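Long-range contact in 5' nucleotidase family protein (Staphylococcus aureus subsp. aureus, PDB 4Q7F), which belongs to the 5'-nucleotidase family, pairing a metal-binding calcineurin-like phosphoesterase domain with a C-terminal 5'-nucleotidase domain: residues Y43-Q57 and L292-D306. Numbering follows the deposited sequence.
Sequences YQPMGLLLANHVIEQ and LPVIDDSTFTIDEDD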
ATOM      1  N   TYR A  43       5.605 -14.433  16.449  1.00 36.82           N
ATOM      2  CA  TYR A  43       6.901 -13.776  16.531  1.00 36.28           C
ATOM      3  C   TYR A  43       7.577 -14.143  15.230  1.00 37.20           C
ATOM      4  O   TYR A  43       7.569 -15.310  14.852  1.00 36.42           O
ATOM      5  CB  TYR A  43       7.716 -14.287  17.709  1.00 40.09           C
ATOM      6  CG  TYR A  43       8.901 -13.419  18.035  1.00 41.43           C
ATOM      7  CD1 TYR A  43      10.017 -13.372  17.198  1.00 40.68           C
ATOM      8  CD2 TYR A  43       8.911 -12.644  19.197  1.00 43.35           C
ATOM      9  CE1 TYR A  43      11.102 -12.556  17.509  1.00 41.04           C
ATOM     10  CE2 TYR A  43       9.991 -11.839  19.518  1.00 40.47           C
ATOM     11  CZ  TYR A  43      11.073 -11.786  18.673  1.00 38.93           C
ATOM     12  OH  TYR A  43      12.140 -10.987  19.020  1.00 40.16           O
ATOM     13  N   GLN A  44       8.149 -13.153  14.549  1.00 34.79           N
ATOM     14  CA  GLN A  44       8.760 -13.361  13.256  1.00 34.30           C
ATOM     15  C   GLN A  44       9.870 -12.314  13.053  1.00 30.89           C
ATOM     16  O   GLN A  44       9.787 -11.216  13.592  1.00 27.08           O
ATOM     17  CB  GLN A  44       7.643 -13.231  12.218  1.00 38.79           C
ATOM     18  CG  GLN A  44       8.024 -13.469  10.773  1.00 47.25           C
ATOM     19  CD  GLN A  44       6.804 -13.550   9.856  1.00 51.30           C
ATOM     20  OE1 GLN A  44       5.660 -13.649  10.320  1.00 53.50           O
ATOM     21  NE2 GLN A  44       7.046 -13.527   8.550  1.00 53.32           N
ATOM     22  N   PRO A  45      10.926 -12.654  12.294  1.00 28.84           N
ATOM     23  CA  PRO A  45      12.000 -11.683  12.105  1.00 27.45           C
ATOM     24  C   PRO A  45      11.569 -10.555  11.147  1.00 25.48           C
ATOM     25  O   PRO A  45      11.816 -10.620   9.956  1.00 27.29           O
ATOM     26  CB  PRO A  45      13.138 -12.538  11.548  1.00 30.22           C
ATOM     27  CG  PRO A  45      12.443 -13.655  10.836  1.00 31.45           C
ATOM     28  CD  PRO A  45      11.258 -13.965  11.704  1.00 30.94           C
HETATM   29  N   MSE A  46      10.948  -9.527  11.700  1.00 22.30           N
HETATM   30  CA  MSE A  46      10.359  -8.436  10.924  1.00 21.95           C
HETATM   31  C   MSE A  46      10.015  -7.320  11.837  1.00 20.55           C
HETATM   32  O   MSE A  46      10.088  -7.449  13.064  1.00 22.11           O
HETATM   33  CB  MSE A  46       9.000  -8.921  10.336  1.00 22.85           C
HETATM   34  CG  MSE A  46       7.889  -9.126  11.426  1.00 21.37           C
HETATM   35 SE   MSE A  46       6.257  -9.735  10.533  1.00 28.91          SE
HETATM   36  CE  MSE A  46       5.660  -7.941   9.970  1.00 24.68           C
ATOM     37  N   GLY A  47       9.641  -6.200  11.267  1.00 20.35           N
ATOM     38  CA  GLY A  47       9.229  -5.070  12.064  1.00 19.37           C
ATOM     39  C   GLY A  47      10.363  -4.107  12.309  1.00 19.13           C
ATOM     40  O   GLY A  47      11.510  -4.471  12.212  1.00 18.88           O
ATOM     41  N   LEU A  48      10.000  -2.870  12.651  1.00 19.60           N
ATOM     42  CA  LEU A  48      10.944  -1.789  12.804  1.00 19.50           C
ATOM     43  C   LEU A  48      11.877  -1.944  14.010  1.00 19.01           C
ATOM     44  O   LEU A  48      13.052  -1.571  13.952  1.00 17.91           O
ATOM     45  CB  LEU A  48      10.173  -0.461  12.884  1.00 20.11           C
ATOM     46  CG  LEU A  48      11.030   0.794  12.852  1.00 22.33           C
ATOM     47  CD1 LEU A  48      11.676   0.929  11.490  1.00 22.06           C
ATOM     48  CD2 LEU A  48      10.233   2.041  13.196  1.00 23.25           C
ATOM     49  N   LEU A  49      11.372  -2.482  15.101  1.00 19.79           N
ATOM     50  CA  LEU A  49      12.235  -2.676  16.264  1.00 20.21           C
ATOM     51  C   LEU A  49      13.453  -3.517  15.863  1.00 20.61           C
ATOM     52  O   LEU A  49      14.587  -3.115  16.068  1.00 18.42           O
ATOM     53  CB  LEU A  49      11.479  -3.338  17.396  1.00 20.53           C
ATOM     54  CG  LEU A  49      10.515  -2.401  18.118  1.00 21.36           C
ATOM     55  CD1 LEU A  49       9.736  -3.209  19.141  1.00 21.50           C
ATOM     56  CD2 LEU A  49      11.267  -1.251  18.793  1.00 22.49           C
ATOM     57  N   LEU A  50      13.202  -4.653  15.228  1.00 20.24           N
ATOM     58  CA  LEU A  50      14.257  -5.561  14.854  1.00 21.96           C
ATOM     59  C   LEU A  50      15.071  -5.031  13.681  1.00 21.04           C
ATOM     60  O   LEU A  50      16.300  -5.114  13.692  1.00 20.06           O
ATOM     61  CB  LEU A  50      13.677  -6.945  14.572  1.00 22.39           C
ATOM     62  CG  LEU A  50      14.622  -8.094  14.363  1.00 24.65           C
ATOM     63  CD1 LEU A  50      15.508  -8.267  15.589  1.00 26.65           C
ATOM     64  CD2 LEU A  50      13.790  -9.344  14.108  1.00 25.58           C
ATOM     65  N   ALA A  51      14.405  -4.443  12.691  1.00 19.94           N
ATOM     66  CA  ALA A  51      15.139  -3.878  11.563  1.00 18.85           C
ATOM     67  C   ALA A  51      16.083  -2.785  12.050  1.00 18.40           C
ATOM     68  O   ALA A  51      17.212  -2.701  11.607  1.00 17.39           O
ATOM     69  CB  ALA A  51      14.193  -3.330  10.527  1.00 19.01           C
ATOM     70  N   ASN A  52      15.630  -1.968  12.998  1.00 18.41           N
ATOM     71  CA  ASN A  52      16.465  -0.901  13.513  1.00 19.06           C
ATOM     72  C   ASN A  52      17.647  -1.468  14.307  1.00 20.25           C
ATOM     73  O   ASN A  52      18.749  -0.916  14.266  1.00 21.65           O
ATOM     74  CB  ASN A  52      15.660   0.078  14.379  1.00 18.35           C
ATOM     75  CG  ASN A  52      16.472   1.264  14.815  1.00 18.37           C
ATOM     76  OD1 ASN A  52      16.881   2.098  13.991  1.00 19.80           O
ATOM     77  ND2 ASN A  52      16.650   1.400  16.108  1.00 18.51           N
ATOM     78  N   HIS A  53      17.397  -2.523  15.084  1.00 20.03           N
ATOM     79  CA  HIS A  53      18.447  -3.216  15.818  1.00 21.06           C
ATOM     80  C   HIS A  53      19.546  -3.691  14.828  1.00 19.94           C
ATOM     81  O   HIS A  53      20.730  -3.588  15.106  1.00 17.76           O
ATOM     82  CB  HIS A  53      17.831  -4.384  16.587  1.00 22.42           C
ATOM     83  CG  HIS A  53      18.812  -5.258  17.286  1.00 25.00           C
ATOM     84  ND1 HIS A  53      19.497  -4.860  18.412  1.00 26.13           N
ATOM     85  CD2 HIS A  53      19.175  -6.544  17.056  1.00 25.85           C
ATOM     86  CE1 HIS A  53      20.251  -5.850  18.836  1.00 27.22           C
ATOM     87  NE2 HIS A  53      20.070  -6.885  18.034  1.00 27.97           N
ATOM     88  N   VAL A  54      19.136  -4.143  13.657  1.00 18.97           N
ATOM     89  CA  VAL A  54      20.083  -4.600  12.635  1.00 19.73           C
ATOM     90  C   VAL A  54      20.931  -3.443  12.116  1.00 20.04           C
ATOM     91  O   VAL A  54      22.126  -3.604  11.871  1.00 23.68           O
ATOM     92  CB  VAL A  54      19.344  -5.273  11.466  1.00 20.86           C
ATOM     93  CG1 VAL A  54      20.253  -5.425  10.252  1.00 22.09           C
ATOM     94  CG2 VAL A  54      18.806  -6.629  11.899  1.00 22.31           C
ATOM     95  N   ILE A  55      20.318  -2.273  11.958  1.00 19.31           N
ATOM     96  CA  ILE A  55      21.006  -1.090  11.483  1.00 19.40           C
ATOM     97  C   ILE A  55      22.018  -0.641  12.550  1.00 19.97           C
ATOM     98  O   ILE A  55      23.210  -0.429  12.263  1.00 18.64           O
ATOM     99  CB  ILE A  55      20.001   0.034  11.167  1.00 19.03           C
ATOM    100  CG1 ILE A  55      19.146  -0.361   9.959  1.00 18.95           C
ATOM    101  CG2 ILE A  55      20.698   1.343  10.852  1.00 19.22           C
ATOM    102  CD1 ILE A  55      18.007   0.579   9.703  1.00 19.45           C
ATOM    103  N   GLU A  56      21.526  -0.527  13.772  1.00 20.43           N
ATOM    104  CA  GLU A  56      22.357  -0.094  14.890  1.00 21.81           C
ATOM    105  C   GLU A  56      23.626  -0.932  15.031  1.00 23.32           C
ATOM    106  O   GLU A  56      24.725  -0.392  15.124  1.00 25.56           O
ATOM    107  CB  GLU A  56      21.528  -0.071  16.181  1.00 22.69           C
ATOM    108  CG  GLU A  56      20.526   1.061  16.212  1.00 22.89           C
ATOM    109  CD  GLU A  56      21.192   2.424  16.100  1.00 24.76           C
ATOM    110  OE1 GLU A  56      21.902   2.807  17.039  1.00 25.31           O
ATOM    111  OE2 GLU A  56      20.977   3.124  15.088  1.00 25.65           O
ATOM    112  N   GLN A  57      23.493  -2.257  15.037  1.00 23.51           N
ATOM    113  CA  GLN A  57      24.665  -3.104  15.112  1.00 24.39           C
ATOM    114  C   GLN A  57      25.594  -2.933  13.903  1.00 23.52           C
ATOM    115  O   GLN A  57      26.784  -2.796  14.068  1.00 23.94           O
ATOM    116  CB  GLN A  57      24.282  -4.580  15.279  1.00 25.77           C
ATOM    117  CG  GLN A  57      23.615  -4.844  16.607  1.00 28.90           C
ATOM    118  CD  GLN A  57      23.351  -6.300  16.876  1.00 33.62           C
ATOM    119  OE1 GLN A  57      23.735  -6.819  17.923  1.00 41.25           O
ATOM    120  NE2 GLN A  57      22.698  -6.973  15.939  1.00 36.63           N
ATOM    121  N   LEU A 292      20.132  -5.978   3.546  1.00 26.31           N
ATOM    122  CA  LEU A 292      20.569  -6.739   4.674  1.00 26.50           C
ATOM    123  C   LEU A 292      19.356  -7.487   5.205  1.00 26.89           C
ATOM    124  O   LEU A 292      18.305  -6.875   5.387  1.00 24.50           O
ATOM    125  CB  LEU A 292      21.047  -5.796   5.764  1.00 26.89           C
ATOM    126  CG  LEU A 292      22.163  -4.828   5.428  1.00 28.07           C
ATOM    127  CD1 LEU A 292      22.491  -4.022   6.676  1.00 28.72           C
ATOM    128  CD2 LEU A 292      23.409  -5.549   4.932  1.00 29.60           C
ATOM    129  N   PRO A 293      19.483  -8.812   5.455  1.00 27.31           N
ATOM    130  CA  PRO A 293      18.324  -9.517   5.999  1.00 26.19           C
ATOM    131  C   PRO A 293      18.036  -9.102   7.439  1.00 24.90           C
ATOM    132  O   PRO A 293      18.956  -8.820   8.205  1.00 24.28           O
ATOM    133  CB  PRO A 293      18.733 -11.004   5.927  1.00 27.66           C
ATOM    134  CG  PRO A 293      20.222 -11.010   5.813  1.00 29.69           C
ATOM    135  CD  PRO A 293      20.616  -9.712   5.163  1.00 29.41           C
ATOM    136  N   VAL A 294      16.764  -8.994   7.798  1.00 23.39           N
ATOM    137  CA  VAL A 294      16.435  -8.698   9.184  1.00 23.04           C
ATOM    138  C   VAL A 294      16.300 -10.043   9.902  1.00 23.35           C
ATOM    139  O   VAL A 294      15.447 -10.853   9.553  1.00 22.37           O
ATOM    140  CB  VAL A 294      15.181  -7.844   9.324  1.00 21.79           C
ATOM    141  CG1 VAL A 294      14.742  -7.768  10.779  1.00 21.52           C
ATOM    142  CG2 VAL A 294      15.448  -6.445   8.766  1.00 22.14           C
ATOM    143  N   ILE A 295      17.147 -10.270  10.897  1.00 24.10           N
ATOM    144  CA  ILE A 295      17.160 -11.536  11.616  1.00 27.13           C
ATOM    145  C   ILE A 295      17.133 -11.334  13.117  1.00 27.21           C
ATOM    146  O   ILE A 295      17.479 -10.277  13.621  1.00 25.73           O
ATOM    147  CB  ILE A 295      18.414 -12.384  11.254  1.00 29.68           C
ATOM    148  CG1 ILE A 295      19.708 -11.640  11.636  1.00 31.97           C
ATOM    149  CG2 ILE A 295      18.407 -12.744   9.773  1.00 30.24           C
ATOM    150  CD1 ILE A 295      20.977 -12.348  11.228  1.00 35.14           C
ATOM    151  N   ASP A 296      16.682 -12.360  13.823  1.00 28.26           N
ATOM    152  CA  ASP A 296      16.648 -12.338  15.281  1.00 28.86           C
ATOM    153  C   ASP A 296      18.068 -12.622  15.730  1.00 30.88           C
ATOM    154  O   ASP A 296      18.860 -13.206  14.983  1.00 31.85           O
ATOM    155  CB  ASP A 296      15.692 -13.430  15.778  1.00 30.22           C
ATOM    156  CG  ASP A 296      15.568 -13.478  17.281  1.00 30.16           C
ATOM    157  OD1 ASP A 296      15.498 -12.423  17.927  1.00 28.50           O
ATOM    158  OD2 ASP A 296      15.543 -14.605  17.815  1.00 31.61           O
ATOM    159  N   ASP A 297      18.426 -12.166  16.919  1.00 31.13           N
ATOM    160  CA  ASP A 297      19.735 -12.473  17.463  1.00 33.21           C
ATOM    161  C   ASP A 297      19.591 -12.443  18.971  1.00 31.59           C
ATOM    162  O   ASP A 297      18.573 -12.001  19.498  1.00 30.10           O
ATOM    163  CB  ASP A 297      20.861 -11.558  16.915  1.00 35.00           C
ATOM    164  CG  ASP A 297      20.748 -10.119  17.386  1.00 35.83           C
ATOM    165  OD1 ASP A 297      20.199  -9.880  18.469  1.00 42.86           O
ATOM    166  OD2 ASP A 297      21.246  -9.226  16.685  1.00 33.97           O
ATOM    167  N   SER A 298      20.602 -12.915  19.666  1.00 31.38           N
ATOM    168  CA  SER A 298      20.499 -13.023  21.106  1.00 31.60           C
ATOM    169  C   SER A 298      20.665 -11.721  21.869  1.00 32.03           C
ATOM    170  O   SER A 298      20.489 -11.719  23.081  1.00 33.17           O
ATOM    171  CB  SER A 298      21.466 -14.083  21.602  1.00 32.15           C
ATOM    172  OG  SER A 298      21.185 -15.318  20.949  1.00 31.55           O
ATOM    173  N   THR A 299      20.977 -10.616  21.190  1.00 31.21           N
ATOM    174  CA  THR A 299      21.132  -9.333  21.901  1.00 32.03           C
ATOM    175  C   THR A 299      19.905  -8.457  21.806  1.00 31.33           C
ATOM    176  O   THR A 299      19.800  -7.475  22.514  1.00 31.90           O
ATOM    177  CB  THR A 299      22.305  -8.497  21.378  1.00 31.26           C
ATOM    178  OG1 THR A 299      22.064  -8.136  20.021  1.00 30.37           O
ATOM    179  CG2 THR A 299      23.609  -9.251  21.496  1.00 32.63           C
ATOM    180  N   PHE A 300      18.988  -8.801  20.910  1.00 30.62           N
ATOM    181  CA  PHE A 300      17.792  -8.030  20.722  1.00 31.22           C
ATOM    182  C   PHE A 300      16.843  -8.181  21.895  1.00 30.70           C
ATOM    183  O   PHE A 300      16.502  -9.284  22.285  1.00 30.90           O
ATOM    184  CB  PHE A 300      17.085  -8.489  19.441  1.00 30.47           C
ATOM    185  CG  PHE A 300      15.765  -7.822  19.199  1.00 30.96           C
ATOM    186  CD1 PHE A 300      15.705  -6.458  18.898  1.00 30.39           C
ATOM    187  CD2 PHE A 300      14.581  -8.565  19.196  1.00 31.28           C
ATOM    188  CE1 PHE A 300      14.494  -5.845  18.643  1.00 29.66           C
ATOM    189  CE2 PHE A 300      13.369  -7.957  18.936  1.00 30.28           C
ATOM    190  CZ  PHE A 300      13.324  -6.590  18.665  1.00 29.82           C
ATOM    191  N   THR A 301      16.426  -7.062  22.453  1.00 31.44           N
ATOM    192  CA  THR A 301      15.449  -7.074  23.525  1.00 33.42           C
ATOM    193  C   THR A 301      14.424  -5.982  23.298  1.00 33.15           C
ATOM    194  O   THR A 301      14.697  -4.985  22.641  1.00 33.82           O
ATOM    195  CB  THR A 301      16.094  -6.833  24.885  1.00 35.81           C
ATOM    196  OG1 THR A 301      16.826  -5.615  24.823  1.00 38.39           O
ATOM    197  CG2 THR A 301      17.025  -7.962  25.249  1.00 37.18           C
ATOM    198  N   ILE A 302      13.232  -6.192  23.836  1.00 32.82           N
ATOM    199  CA  ILE A 302      12.165  -5.237  23.731  1.00 32.95           C
ATOM    200  C   ILE A 302      11.929  -4.781  25.159  1.00 33.14           C
ATOM    201  O   ILE A 302      11.685  -5.604  26.030  1.00 32.97           O
ATOM    202  CB  ILE A 302      10.919  -5.881  23.101  1.00 31.53           C
ATOM    203  CG1 ILE A 302      11.268  -6.372  21.683  1.00 30.78           C
ATOM    204  CG2 ILE A 302       9.767  -4.884  23.067  1.00 31.20           C
ATOM    205  CD1 ILE A 302      10.143  -7.102  20.961  1.00 30.34           C
ATOM    206  N   ASP A 303      12.024  -3.485  25.410  1.00 35.15           N
ATOM    207  CA  ASP A 303      11.871  -3.006  26.794  1.00 39.74           C
ATOM    208  C   ASP A 303      10.436  -3.178  27.319  1.00 36.81           C
ATOM    209  O   ASP A 303       9.498  -3.372  26.547  1.00 34.74           O
ATOM    210  CB  ASP A 303      12.423  -1.587  26.973  1.00 45.48           C
ATOM    211  CG  ASP A 303      11.678  -0.558  26.179  1.00 49.91           C
ATOM    212  OD1 ASP A 303      10.456  -0.710  26.002  1.00 59.02           O
ATOM    213  OD2 ASP A 303      12.318   0.430  25.757  1.00 58.11           O
ATOM    214  N   GLU A 304      10.300  -3.136  28.639  1.00 37.24           N
ATOM    215  CA  GLU A 304       9.021  -3.370  29.327  1.00 37.61           C
ATOM    216  C   GLU A 304       7.822  -2.558  28.818  1.00 34.07           C
ATOM    217  O   GLU A 304       6.741  -3.115  28.658  1.00 32.80           O
ATOM    218  CB  GLU A 304       9.174  -3.141  30.840  1.00 40.86           C
ATOM    219  CG  GLU A 304       9.559  -1.713  31.191  1.00 45.32           C
ATOM    220  CD  GLU A 304       9.630  -1.435  32.684  1.00 49.60           C
ATOM    221  OE1 GLU A 304       9.244  -2.311  33.502  1.00 52.31           O
ATOM    222  OE2 GLU A 304      10.064  -0.314  33.023  1.00 53.89           O
ATOM    223  N   ASP A 305       8.018  -1.262  28.572  1.00 32.68           N
ATOM    224  CA  ASP A 305       6.931  -0.380  28.142  1.00 31.49           C
ATOM    225  C   ASP A 305       6.461  -0.782  26.763  1.00 28.43           C
ATOM    226  O   ASP A 305       5.274  -0.825  26.524  1.00 27.88           O
ATOM    227  CB  ASP A 305       7.333   1.090  28.157  1.00 32.64           C
ATOM    228  CG  ASP A 305       7.565   1.620  29.567  1.00 36.10           C
ATOM    229  OD1 ASP A 305       7.078   1.014  30.546  1.00 38.26           O
ATOM    230  OD2 ASP A 305       8.214   2.665  29.687  1.00 37.52           O
ATOM    231  N   ASP A 306       7.396  -1.080  25.872  1.00 26.70           N
ATOM    232  CA  ASP A 306       7.041  -1.550  24.554  1.00 25.17           C
ATOM    233  C   ASP A 306       6.255  -2.867  24.645  1.00 24.67           C
ATOM    234  O   ASP A 306       5.284  -3.033  23.940  1.00 24.26           O
ATOM    235  CB  ASP A 306       8.281  -1.707  23.666  1.00 25.08           C
ATOM    236  CG  ASP A 306       8.908  -0.383  23.292  1.00 25.82           C
ATOM    237  OD1 ASP A 306       8.422   0.682  23.720  1.00 26.67           O
ATOM    238  OD2 ASP A 306       9.897  -0.392  22.549  1.00 26.29           O
TER
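Leu-50 and Phe-300 meet at about a right angle: CD1 of the leucine stands over the middle of the phenyl face, 3.6 Å from the ring centroid and 11° off its normal, a CH-pi contact. Phenylalanine suits this place because its flat ring, carried toward helix 48-59 with CG trans to the backbone N (chi1 176°), offers a broad face to a methyl group and an edge to Leu-49 CB and Tyr-43 OH. Val-294, slim and branched, straddles the helix surface, with CG1 3.6 Å from Leu-50 CG and CG2 3.8 Å from Ala-51 CB, where the small alanine lets the chain come close. Val-54 flanks it, and Ile-302 extends the apolar strip to Leu-49. Among these side chains the carbonyl O of Ile-295 is buried without a polar partner.

The polar cluster centres on Asp-297, whose two oxygens can serve several donors. Asp-297 OD2 receives His-53 NE2 through its syn lone pair at 2.9 Å, a bent bond (133°) tilted from the imidazole plane. Gln-57 NE2, on a long chain from the next helical turn, meets Asp-297 OD2 at 2.8 Å. OD1 accepts the backbone N of Thr-299, an Asx turn, and of Phe-300, plus a weak second bond from His-53 NE2. Phe-300 CB and Gln-57 CG cover opposite faces of the His-53 ring.

Asp-306, salt-bridged to Arg-99, closes the far end near Leu-49. Together these contacts drape the linker between edge strand 284-293 and helix 304-317 across one side of helix 48-59, which flanks one of the two sheets of the calcineurin-like phosphoesterase fold.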